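Local structure of glycosaminoglycan xylosylkinase (Hydra vulgaris, 5XOM) at residues A[107-113]-A[207-213]; A[153-157]-A[349-353]; A[273-278]-A[295-301]. The protein is a Fam20-family kinase that probably phosphorylates the xylose in the linkage region joining glycosaminoglycans to their core proteins. All blocks are in the same frame, centred on the assembly; numbering follows the deposited sequence.

Contact 1: A[107-113]-A[207-213]; sequences NVVFKPK and EGALILW
Val-109 pairs with Ile-211, and Lys-111 with Ala-209, as the hydrogen-bonded pairs of two antiparallel strands, 107-112 and 207-212, whose directions differ by 149°. Each pair gives and takes a backbone bond, among them Val-109 N to Ile-211 O at 2.8 Å. Single bonds extend the pattern past both ends, from Trp-213 N to Asn-107 O and from Lys-113 N to Glu-207 O. Between them, the alpha carbons of Val-108, Leu-210 and Phe-110 make CA-H...O contacts with opposing carbonyl oxygens.

Apolar side chains meet on the face carrying Val-108, Phe-110, Leu-210 and Leu-212. Phe-110, its CG anti to the backbone N (chi1 176°), swings its ring across to the partner strand, where CE1 sits 3.6 Å from Gly-208 CA; a beta carbon on the glycine would run into that ring. Leu-210 CD1 meets the ring at its edge, 3.5 Å from Phe-110 CD1. Val-108 straddles two leucines, CG1 lying 3.7 Å from Leu-212 CD2 while CG2 turns to Leu-210 CG. The strands are inner neighbours in the five-stranded antiparallel sheet of a kinase-like N-lobe, with 96-100 beyond one and 153-159 beyond the other; Phe-98 stacks on Phe-110.

On the reverse face, Ile-211 CD1 rests against the aliphatic part of Lys-111, 3.7 Å from its CG. The amine runs on to salt bridges with Glu-135 of helix 132-144 and Asp-130, resembling the lysine-glutamate pair of protein kinases.

A second aromatic ring joins at the strand end. Asn-107 CB lies over the five-membered ring of Trp-213, 3.7 Å from its centroid, and ND2 stands over the six-membered ring on its CZ3 side, 3.4 Å from CZ3. Amide and indole planes are 89° apart, and Asn-107 OD1 is hydrogen-bonded to Ser-99 OG.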
loop_
_atom_site.group_PDB
_atom_site.type_symbol
_atom_site.label_atom_id
_atom_site.label_comp_id
_atom_site.label_asym_id
_atom_site.label_seq_id
_atom_site.Cartn_x
_atom_site.Cartn_y
_atom_site.Cartn_z
ATOM N N ASN A 107 -21.463 0.905 8.500
ATOM C CA ASN A 107 -22.478 -0.115 8.282
ATOM C C ASN A 107 -21.933 -1.285 7.466
ATOM O O ASN A 107 -21.053 -1.122 6.613
ATOM C CB ASN A 107 -23.697 0.488 7.592
ATOM C CG ASN A 107 -24.517 1.342 8.532
ATOM O OD1 ASN A 107 -24.288 1.345 9.741
ATOM N ND2 ASN A 107 -25.476 2.074 7.984
ATOM N N VAL A 108 -22.449 -2.483 7.766
ATOM C CA VAL A 108 -22.165 -3.690 7.000
ATOM C C VAL A 108 -23.462 -4.448 6.751
ATOM O O VAL A 108 -24.426 -4.345 7.517
ATOM C CB VAL A 108 -21.141 -4.619 7.699
ATOM C CG1 VAL A 108 -19.777 -3.946 7.793
ATOM C CG2 VAL A 108 -21.641 -5.057 9.080
ATOM N N VAL A 109 -23.490 -5.183 5.645
ATOM C CA VAL A 109 -24.490 -6.222 5.425
ATOM C C VAL A 109 -24.028 -7.486 6.139
ATOM O O VAL A 109 -22.841 -7.834 6.095
ATOM C CB VAL A 109 -24.684 -6.471 3.917
ATOM C CG1 VAL A 109 -25.641 -7.642 3.677
ATOM C CG2 VAL A 109 -25.164 -5.208 3.215
ATOM N N PHE A 110 -24.950 -8.178 6.809
ATOM C CA PHE A 110 -24.656 -9.454 7.454
ATOM C C PHE A 110 -25.419 -10.573 6.761
ATOM O O PHE A 110 -26.654 -10.567 6.742
ATOM C CB PHE A 110 -25.000 -9.434 8.944
ATOM C CG PHE A 110 -24.790 -10.761 9.616
ATOM C CD1 PHE A 110 -23.509 -11.258 9.800
ATOM C CD2 PHE A 110 -25.869 -11.519 10.050
ATOM C CE1 PHE A 110 -23.305 -12.485 10.412
ATOM C CE2 PHE A 110 -25.672 -12.749 10.667
ATOM C CZ PHE A 110 -24.387 -13.229 10.846
ATOM N N LYS A 111 -24.681 -11.511 6.172
ATOM C CA LYS A 111 -25.259 -12.675 5.508
ATOM C C LYS A 111 -25.032 -13.921 6.349
ATOM O O LYS A 111 -23.884 -14.378 6.470
ATOM C CB LYS A 111 -24.651 -12.844 4.119
ATOM C CG LYS A 111 -24.869 -11.613 3.274
ATOM C CD LYS A 111 -25.057 -11.956 1.822
ATOM C CE LYS A 111 -25.407 -10.706 1.053
ATOM N NZ LYS A 111 -25.276 -10.913 -0.405
ATOM N N PRO A 112 -26.070 -14.484 6.957
ATOM C CA PRO A 112 -25.882 -15.665 7.805
ATOM C C PRO A 112 -25.608 -16.922 6.990
ATOM O O PRO A 112 -25.996 -17.040 5.827
ATOM C CB PRO A 112 -27.213 -15.772 8.566
ATOM C CG PRO A 112 -28.197 -15.084 7.695
ATOM C CD PRO A 112 -27.459 -13.989 6.980
ATOM N N LYS A 113 -24.925 -17.867 7.628
ATOM C CA LYS A 113 -24.789 -19.213 7.083
ATOM C C LYS A 113 -26.150 -19.872 6.889
ATOM O O LYS A 113 -27.017 -19.818 7.770
ATOM C CB LYS A 113 -23.923 -20.051 8.021
ATOM C CG LYS A 113 -23.886 -21.526 7.692
ATOM C CD LYS A 113 -23.092 -22.296 8.732
ATOM C CE LYS A 113 -23.566 -23.733 8.805
ATOM N NZ LYS A 113 -22.577 -24.704 8.314
ATOM N N GLU A 207 -22.718 -18.050 12.582
ATOM C CA GLU A 207 -21.681 -17.803 11.595
ATOM C C GLU A 207 -22.258 -17.027 10.417
ATOM O O GLU A 207 -23.380 -17.293 9.969
ATOM C CB GLU A 207 -21.106 -19.145 11.127
ATOM C CG GLU A 207 -20.031 -19.074 10.058
ATOM C CD GLU A 207 -19.635 -20.453 9.530
ATOM O OE1 GLU A 207 -19.299 -20.561 8.331
ATOM O OE2 GLU A 207 -19.674 -21.432 10.304
ATOM N N GLY A 208 -21.485 -16.076 9.906
ATOM C CA GLY A 208 -21.916 -15.350 8.729
ATOM C C GLY A 208 -20.792 -14.519 8.147
ATOM O O GLY A 208 -19.647 -14.580 8.600
ATOM N N ALA A 209 -21.142 -13.737 7.128
ATOM C CA ALA A 209 -20.212 -12.853 6.439
ATOM C C ALA A 209 -20.677 -11.412 6.583
ATOM O O ALA A 209 -21.876 -11.129 6.509
ATOM C CB ALA A 209 -20.099 -13.220 4.949
ATOM N N LEU A 210 -19.726 -10.506 6.802
ATOM C CA LEU A 210 -19.986 -9.072 6.865
ATOM C C LEU A 210 -19.414 -8.417 5.615
ATOM O O LEU A 210 -18.246 -8.649 5.273
ATOM C CB LEU A 210 -19.356 -8.452 8.119
ATOM C CG LEU A 210 -20.036 -8.595 9.488
ATOM C CD1 LEU A 210 -20.192 -10.037 9.900
ATOM C CD2 LEU A 210 -19.233 -7.855 10.544
ATOM N N ILE A 211 -20.225 -7.599 4.938
ATOM C CA ILE A 211 -19.813 -6.885 3.731
ATOM C C ILE A 211 -19.952 -5.389 3.982
ATOM O O ILE A 211 -21.039 -4.920 4.340
ATOM C CB ILE A 211 -20.645 -7.298 2.505
ATOM C CG1 ILE A 211 -20.581 -8.813 2.287
ATOM C CG2 ILE A 211 -20.140 -6.559 1.251
ATOM C CD1 ILE A 211 -21.793 -9.562 2.801
ATOM N N LEU A 212 -18.862 -4.646 3.778
ATOM C CA LEU A 212 -18.865 -3.203 4.003
ATOM C C LEU A 212 -19.777 -2.464 3.037
ATOM O O LEU A 212 -19.757 -2.698 1.822
ATOM C CB LEU A 212 -17.463 -2.615 3.853
ATOM C CG LEU A 212 -16.427 -2.797 4.945
ATOM C CD1 LEU A 212 -15.141 -2.129 4.501
ATOM C CD2 LEU A 212 -16.925 -2.206 6.258
ATOM N N TRP A 213 -20.534 -1.519 3.583
ATOM C CA TRP A 213 -21.176 -0.507 2.759
ATOM C C TRP A 213 -20.146 0.368 2.068
ATOM O O TRP A 213 -19.125 0.736 2.655
ATOM C CB TRP A 213 -22.051 0.396 3.610
ATOM C CG TRP A 213 -23.386 -0.111 3.890
ATOM C CD1 TRP A 213 -23.752 -1.418 3.902
ATOM C CD2 TRP A 213 -24.544 0.650 4.176
ATOM N NE1 TRP A 213 -25.093 -1.510 4.206
ATOM C CE2 TRP A 213 -25.605 -0.256 4.376
ATOM C CE3 TRP A 213 -24.793 2.017 4.297
ATOM C CZ2 TRP A 213 -26.892 0.162 4.685
ATOM C CZ3 TRP A 213 -26.074 2.423 4.606
ATOM C CH2 TRP A 213 -27.115 1.502 4.799
#

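Contact 2: A[153-157]-A[349-353]; sequences VVGRY and IDPIY
The carboxylate of Asp-350 faces the backbone of Gly-155, and its two oxygens are used differently. OD1 accepts the amide of Gly-155 on its syn lone pair, in a nearly straight bond (169°) with Gly-155 N 2.8 Å from Asp-350 OD1. A water also donates to this oxygen, 2.7 Å from Asp-350 OD1, and with its other hydrogen to Val-153 O. OD2 turns back into its own loop: Ile-352 N reaches Asp-350 OD2 at 2.9 Å on the anti side, somewhat out of the carboxylate plane, closing an Asx turn inside the type I beta turn of 350-353. With CG anti to the backbone N (chi1 179°), the acid extends to the strand, and bonds at both oxygens hold its rotation.

Gly-155 makes room for this approach, since a beta carbon would collide with Asp-350 OD2 and with Ile-352 CG1. Ile-352 instead lays CG1 and CD1 beside the glycine alpha carbon and sends its other branch to Tyr-157, where CG2 sits over one ring face, displaced toward the rim and 3.7 Å from Tyr-157 CE2. Pro-351 meets Val-154 at about a right angle, its CD 4.1 Å from Val-154 CG2.

Strand 153-159 is the outermost strand of the sheet at this end, so the turn, part of the loop between helices 339-347 and 358-382, docks on the edge of 153-159 that faces away from strand 205-212. Ile-352 also reaches His-132 and Ile-136 of helix 132-144, Pro-351 touches Ser-78 of helix 67-79, and Phe-45 of the second subunit packs on Val-154 and Pro-351.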
loop_
_atom_site.group_PDB
_atom_site.type_symbol
_atom_site.label_atom_id
_atom_site.label_comp_id
_atom_site.label_asym_id
_atom_site.label_seq_id
_atom_site.Cartn_x
_atom_site.Cartn_y
_atom_site.Cartn_z
ATOM N N VAL A 153 -14.990 -8.170 2.616
ATOM C CA VAL A 153 -15.848 -9.154 3.277
ATOM C C VAL A 153 -15.037 -9.893 4.332
ATOM O O VAL A 153 -13.899 -10.303 4.078
ATOM C CB VAL A 153 -16.437 -10.160 2.269
ATOM C CG1 VAL A 153 -17.384 -11.126 2.972
ATOM C CG2 VAL A 153 -17.132 -9.436 1.108
ATOM N N VAL A 154 -15.634 -10.108 5.504
ATOM C CA VAL A 154 -15.003 -10.909 6.548
ATOM C C VAL A 154 -16.012 -11.896 7.125
ATOM O O VAL A 154 -17.208 -11.595 7.239
ATOM C CB VAL A 154 -14.409 -10.023 7.667
ATOM C CG1 VAL A 154 -15.468 -9.641 8.699
ATOM C CG2 VAL A 154 -13.284 -10.734 8.333
ATOM N N GLY A 155 -15.522 -13.092 7.461
ATOM C CA GLY A 155 -16.313 -14.028 8.222
ATOM C C GLY A 155 -16.291 -13.688 9.699
ATOM O O GLY A 155 -15.340 -13.100 10.215
ATOM N N ARG A 156 -17.376 -14.034 10.388
ATOM C CA ARG A 156 -17.416 -13.735 11.808
ATOM C C ARG A 156 -18.448 -14.599 12.512
ATOM O O ARG A 156 -19.512 -14.875 11.956
ATOM C CB ARG A 156 -17.748 -12.263 12.022
ATOM C CG ARG A 156 -17.799 -11.863 13.464
ATOM C CD ARG A 156 -17.745 -10.348 13.561
ATOM N NE ARG A 156 -18.202 -9.859 14.852
ATOM C CZ ARG A 156 -18.182 -8.582 15.205
ATOM N NH1 ARG A 156 -17.723 -7.630 14.384
ATOM N NH2 ARG A 156 -18.612 -8.219 16.412
ATOM N N TYR A 157 -18.131 -15.002 13.743
ATOM C CA TYR A 157 -19.070 -15.701 14.614
ATOM C C TYR A 157 -19.754 -14.681 15.515
ATOM O O TYR A 157 -19.096 -14.032 16.333
ATOM C CB TYR A 157 -18.361 -16.761 15.455
ATOM C CG TYR A 157 -17.701 -17.861 14.649
ATOM C CD1 TYR A 157 -18.453 -18.894 14.100
ATOM C CD2 TYR A 157 -16.322 -17.882 14.463
ATOM C CE1 TYR A 157 -17.857 -19.909 13.371
ATOM C CE2 TYR A 157 -15.714 -18.899 13.738
ATOM C CZ TYR A 157 -16.487 -19.906 13.195
ATOM O OH TYR A 157 -15.888 -20.915 12.478
ATOM N N ILE A 349 -6.633 -16.871 6.172
ATOM C CA ILE A 349 -6.572 -15.849 7.215
ATOM C C ILE A 349 -7.944 -15.514 7.784
ATOM O O ILE A 349 -8.024 -14.867 8.841
ATOM C CB ILE A 349 -5.926 -14.548 6.690
ATOM C CG1 ILE A 349 -6.933 -13.777 5.839
ATOM C CG2 ILE A 349 -4.666 -14.852 5.860
ATOM C CD1 ILE A 349 -6.363 -12.594 5.124
ATOM N N ASP A 350 -9.049 -15.958 7.126
ATOM C CA ASP A 350 -10.348 -15.476 7.579
ATOM C C ASP A 350 -10.807 -16.271 8.801
ATOM O O ASP A 350 -10.496 -17.459 8.917
ATOM C CB ASP A 350 -11.369 -15.575 6.441
ATOM C CG ASP A 350 -12.755 -15.107 6.848
ATOM O OD1 ASP A 350 -13.103 -13.966 6.465
ATOM O OD2 ASP A 350 -13.490 -15.843 7.544
ATOM N N PRO A 351 -11.496 -15.626 9.751
ATOM C CA PRO A 351 -11.834 -16.314 11.011
ATOM C C PRO A 351 -12.710 -17.553 10.862
ATOM O O PRO A 351 -12.671 -18.411 11.748
ATOM C CB PRO A 351 -12.548 -15.222 11.822
ATOM C CG PRO A 351 -11.940 -13.946 11.337
ATOM C CD PRO A 351 -11.699 -14.167 9.853
ATOM N N ILE A 352 -13.492 -17.703 9.799
ATOM C CA ILE A 352 -14.376 -18.861 9.727
ATOM C C ILE A 352 -13.858 -19.900 8.732
ATOM O O ILE A 352 -14.588 -20.810 8.347
ATOM C CB ILE A 352 -15.828 -18.453 9.423
ATOM C CG1 ILE A 352 -15.983 -17.983 7.978
ATOM C CG2 ILE A 352 -16.292 -17.361 10.405
ATOM C CD1 ILE A 352 -17.428 -17.706 7.586
ATOM N N TYR A 353 -12.591 -19.789 8.338
ATOM C CA TYR A 353 -11.917 -20.777 7.484
ATOM C C TYR A 353 -11.997 -22.192 8.064
ATOM O O TYR A 353 -11.899 -22.358 9.285
ATOM C CB TYR A 353 -10.452 -20.359 7.304
ATOM C CG TYR A 353 -9.620 -21.286 6.455
ATOM C CD1 TYR A 353 -9.568 -21.133 5.078
ATOM C CD2 TYR A 353 -8.866 -22.308 7.036
ATOM C CE1 TYR A 353 -8.797 -21.974 4.292
ATOM C CE2 TYR A 353 -8.097 -23.158 6.259
ATOM C CZ TYR A 353 -8.067 -22.985 4.889
ATOM O OH TYR A 353 -7.306 -23.824 4.106
HETATM O O HOH W 1 -11.797 -12.281 4.823
#

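Contact 3: A[273-278]-A[295-301]; sequences IGNADR and LDNAKSF
The ring of Phe-301 carries the carbonyl oxygen of Ile-273 over the centre of one face, and the guanidinium of Arg-278 is met at its edge by two oxygens of the facing loop. The sequence DNAKSF within 295-301 probably corresponds to the metal-binding DFG loop of protein kinases, and 273-278 to the catalytic loop. Ile-273 O also accepts Phe-301 N at 2.8 Å, nearly along the C=O axis, just where Gly-274 ends helix 259-273 in a Schellman motif; Ile-273 CG2 touches Phe-301 CZ.

Arg-278, bent at chi3 (-56°), sends NH2 to Asn-297 OD1 at 2.7 Å within the guanidinium plane, the amide turned 60° to it. NH1 meets Leu-295 O at 3.1 Å, standing above that carbonyl plane, and NE pairs with Asp-270. A leucine in its place would probably leave Asp-270 without its counter-charge and Asn-297 OD1 and Leu-295 O without these donors.

Asp-277 OD2 forms a salt bridge, weak as a hydrogen bond, with Lys-299 NZ, whose stronger partner is Tyr-126 O; Asp-277 OD1 is hydrogen-bonded to Tyr-231 OH. A water accepts from Ala-276 N and donates to Lys-299 O, 2.7 Å from that oxygen.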
loop_
_atom_site.group_PDB
_atom_site.type_symbol
_atom_site.label_atom_id
_atom_site.label_comp_id
_atom_site.label_asym_id
_atom_site.label_seq_id
_atom_site.Cartn_x
_atom_site.Cartn_y
_atom_site.Cartn_z
ATOM N N ILE A 273 -16.822 -18.280 -10.282
ATOM C CA ILE A 273 -17.458 -18.566 -8.998
ATOM C C ILE A 273 -18.815 -19.239 -9.149
ATOM O O ILE A 273 -19.384 -19.689 -8.141
ATOM C CB ILE A 273 -17.586 -17.287 -8.142
ATOM C CG1 ILE A 273 -18.566 -16.292 -8.769
ATOM C CG2 ILE A 273 -16.207 -16.655 -7.934
ATOM C CD1 ILE A 273 -18.763 -15.028 -7.935
ATOM N N GLY A 274 -19.336 -19.354 -10.367
ATOM C CA GLY A 274 -20.620 -19.994 -10.577
ATOM C C GLY A 274 -21.816 -19.115 -10.277
ATOM O O GLY A 274 -22.875 -19.633 -9.913
ATOM N N ASN A 275 -21.677 -17.795 -10.425
ATOM C CA ASN A 275 -22.763 -16.849 -10.172
ATOM C C ASN A 275 -23.515 -16.626 -11.477
ATOM O O ASN A 275 -23.077 -15.864 -12.344
ATOM C CB ASN A 275 -22.221 -15.535 -9.614
ATOM C CG ASN A 275 -23.302 -14.463 -9.475
ATOM O OD1 ASN A 275 -23.019 -13.265 -9.521
ATOM N ND2 ASN A 275 -24.537 -14.886 -9.276
ATOM N N ALA A 276 -24.668 -17.278 -11.612
ATOM C CA ALA A 276 -25.514 -17.137 -12.785
ATOM C C ALA A 276 -26.652 -16.156 -12.559
ATOM O O ALA A 276 -27.616 -16.156 -13.327
ATOM C CB ALA A 276 -26.067 -18.494 -13.203
ATOM N N ASP A 277 -26.557 -15.308 -11.533
ATOM C CA ASP A 277 -27.712 -14.567 -11.044
ATOM C C ASP A 277 -27.492 -13.055 -11.053
ATOM O O ASP A 277 -28.220 -12.325 -10.375
ATOM C CB ASP A 277 -28.040 -15.046 -9.626
ATOM C CG ASP A 277 -29.447 -14.684 -9.181
ATOM O OD1 ASP A 277 -30.409 -14.979 -9.924
ATOM O OD2 ASP A 277 -29.591 -14.111 -8.081
ATOM N N ARG A 278 -26.553 -12.552 -11.855
ATOM C CA ARG A 278 -26.378 -11.104 -11.975
ATOM C C ARG A 278 -27.279 -10.568 -13.093
ATOM O O ARG A 278 -26.833 -10.138 -14.157
ATOM C CB ARG A 278 -24.911 -10.754 -12.198
ATOM C CG ARG A 278 -24.574 -9.315 -11.803
ATOM C CD ARG A 278 -23.089 -8.999 -11.936
ATOM N NE ARG A 278 -22.249 -9.911 -11.161
ATOM C CZ ARG A 278 -21.932 -9.737 -9.881
ATOM N NH1 ARG A 278 -22.389 -8.684 -9.220
ATOM N NH2 ARG A 278 -21.155 -10.617 -9.262
ATOM N N LEU A 295 -20.636 -6.487 -6.536
ATOM C CA LEU A 295 -21.426 -6.344 -5.320
ATOM C C LEU A 295 -22.513 -7.417 -5.308
ATOM O O LEU A 295 -23.125 -7.705 -6.345
ATOM C CB LEU A 295 -22.008 -4.928 -5.242
ATOM C CG LEU A 295 -22.943 -4.581 -4.099
ATOM C CD1 LEU A 295 -22.173 -4.746 -2.808
ATOM C CD2 LEU A 295 -23.386 -3.132 -4.265
ATOM N N ASP A 296 -22.707 -8.037 -4.142
ATOM C CA ASP A 296 -23.589 -9.185 -3.956
ATOM C C ASP A 296 -23.155 -10.355 -4.834
ATOM O O ASP A 296 -23.727 -10.594 -5.904
ATOM C CB ASP A 296 -25.050 -8.820 -4.248
ATOM C CG ASP A 296 -26.028 -9.951 -3.910
ATOM O OD1 ASP A 296 -27.252 -9.689 -3.906
ATOM O OD2 ASP A 296 -25.591 -11.095 -3.638
ATOM N N ASN A 297 -22.156 -11.103 -4.377
ATOM C CA ASN A 297 -21.627 -12.244 -5.112
ATOM C C ASN A 297 -21.993 -13.569 -4.455
ATOM O O ASN A 297 -21.337 -14.584 -4.712
ATOM C CB ASN A 297 -20.109 -12.121 -5.251
ATOM C CG ASN A 297 -19.677 -10.755 -5.750
ATOM O OD1 ASN A 297 -20.196 -10.256 -6.746
ATOM N ND2 ASN A 297 -18.717 -10.139 -5.053
ATOM N N ALA A 298 -23.030 -13.579 -3.609
ATOM C CA ALA A 298 -23.283 -14.704 -2.713
ATOM C C ALA A 298 -23.994 -15.878 -3.372
ATOM O O ALA A 298 -23.989 -16.978 -2.803
ATOM C CB ALA A 298 -24.111 -14.253 -1.510
ATOM N N LYS A 299 -24.590 -15.698 -4.548
ATOM C CA LYS A 299 -25.271 -16.819 -5.189
ATOM C C LYS A 299 -24.290 -17.533 -6.113
ATOM O O LYS A 299 -24.438 -17.623 -7.331
ATOM C CB LYS A 299 -26.514 -16.344 -5.931
ATOM C CG LYS A 299 -27.533 -17.460 -6.117
ATOM C CD LYS A 299 -28.545 -17.493 -4.983
ATOM C CE LYS A 299 -29.503 -16.331 -5.087
ATOM N NZ LYS A 299 -30.284 -16.442 -6.349
ATOM N N SER A 300 -23.272 -18.083 -5.465
ATOM C CA SER A 300 -22.162 -18.707 -6.158
ATOM C C SER A 300 -21.669 -19.865 -5.302
ATOM O O SER A 300 -22.138 -20.078 -4.176
ATOM C CB SER A 300 -21.068 -17.671 -6.464
ATOM O OG SER A 300 -20.614 -17.041 -5.282
ATOM N N PHE A 301 -20.723 -20.622 -5.857
ATOM C CA PHE A 301 -20.196 -21.830 -5.215
ATOM C C PHE A 301 -21.330 -22.711 -4.687
ATOM O O PHE A 301 -21.299 -23.196 -3.553
ATOM C CB PHE A 301 -19.198 -21.476 -4.108
ATOM C CG PHE A 301 -17.970 -20.748 -4.615
ATOM C CD1 PHE A 301 -16.963 -21.439 -5.287
ATOM C CD2 PHE A 301 -17.814 -19.384 -4.407
ATOM C CE1 PHE A 301 -15.830 -20.775 -5.756
ATOM C CE2 PHE A 301 -16.683 -18.710 -4.872
ATOM C CZ PHE A 301 -15.692 -19.408 -5.551
HETATM O O HOH W 2 -26.183 -18.295 -9.282
#

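Contacts 1 and 2 share one sheet, their centres 10 Å apart: strand 153-159 pairs with strand 205-212 through Leu-210 N and Val-154 O (2.8 Å) and through Arg-156 N and Gly-208 O (2.9 Å). Glu-207 also touches Ile-352, so the turn at 349-353 reaches past the edge strand to strand 205-212. Contact 3 lies about 15 Å from contact 1, centre to centre, and meets it through Lys-111, whose NZ makes a long, weak ion pair with Asp-296 OD2 at 3.3 Å. That junction probably marks the nucleotide and metal site between the lobes, as in related kinases. Contact 2 stands about 19 Å from contact 3 between centres, without touching it.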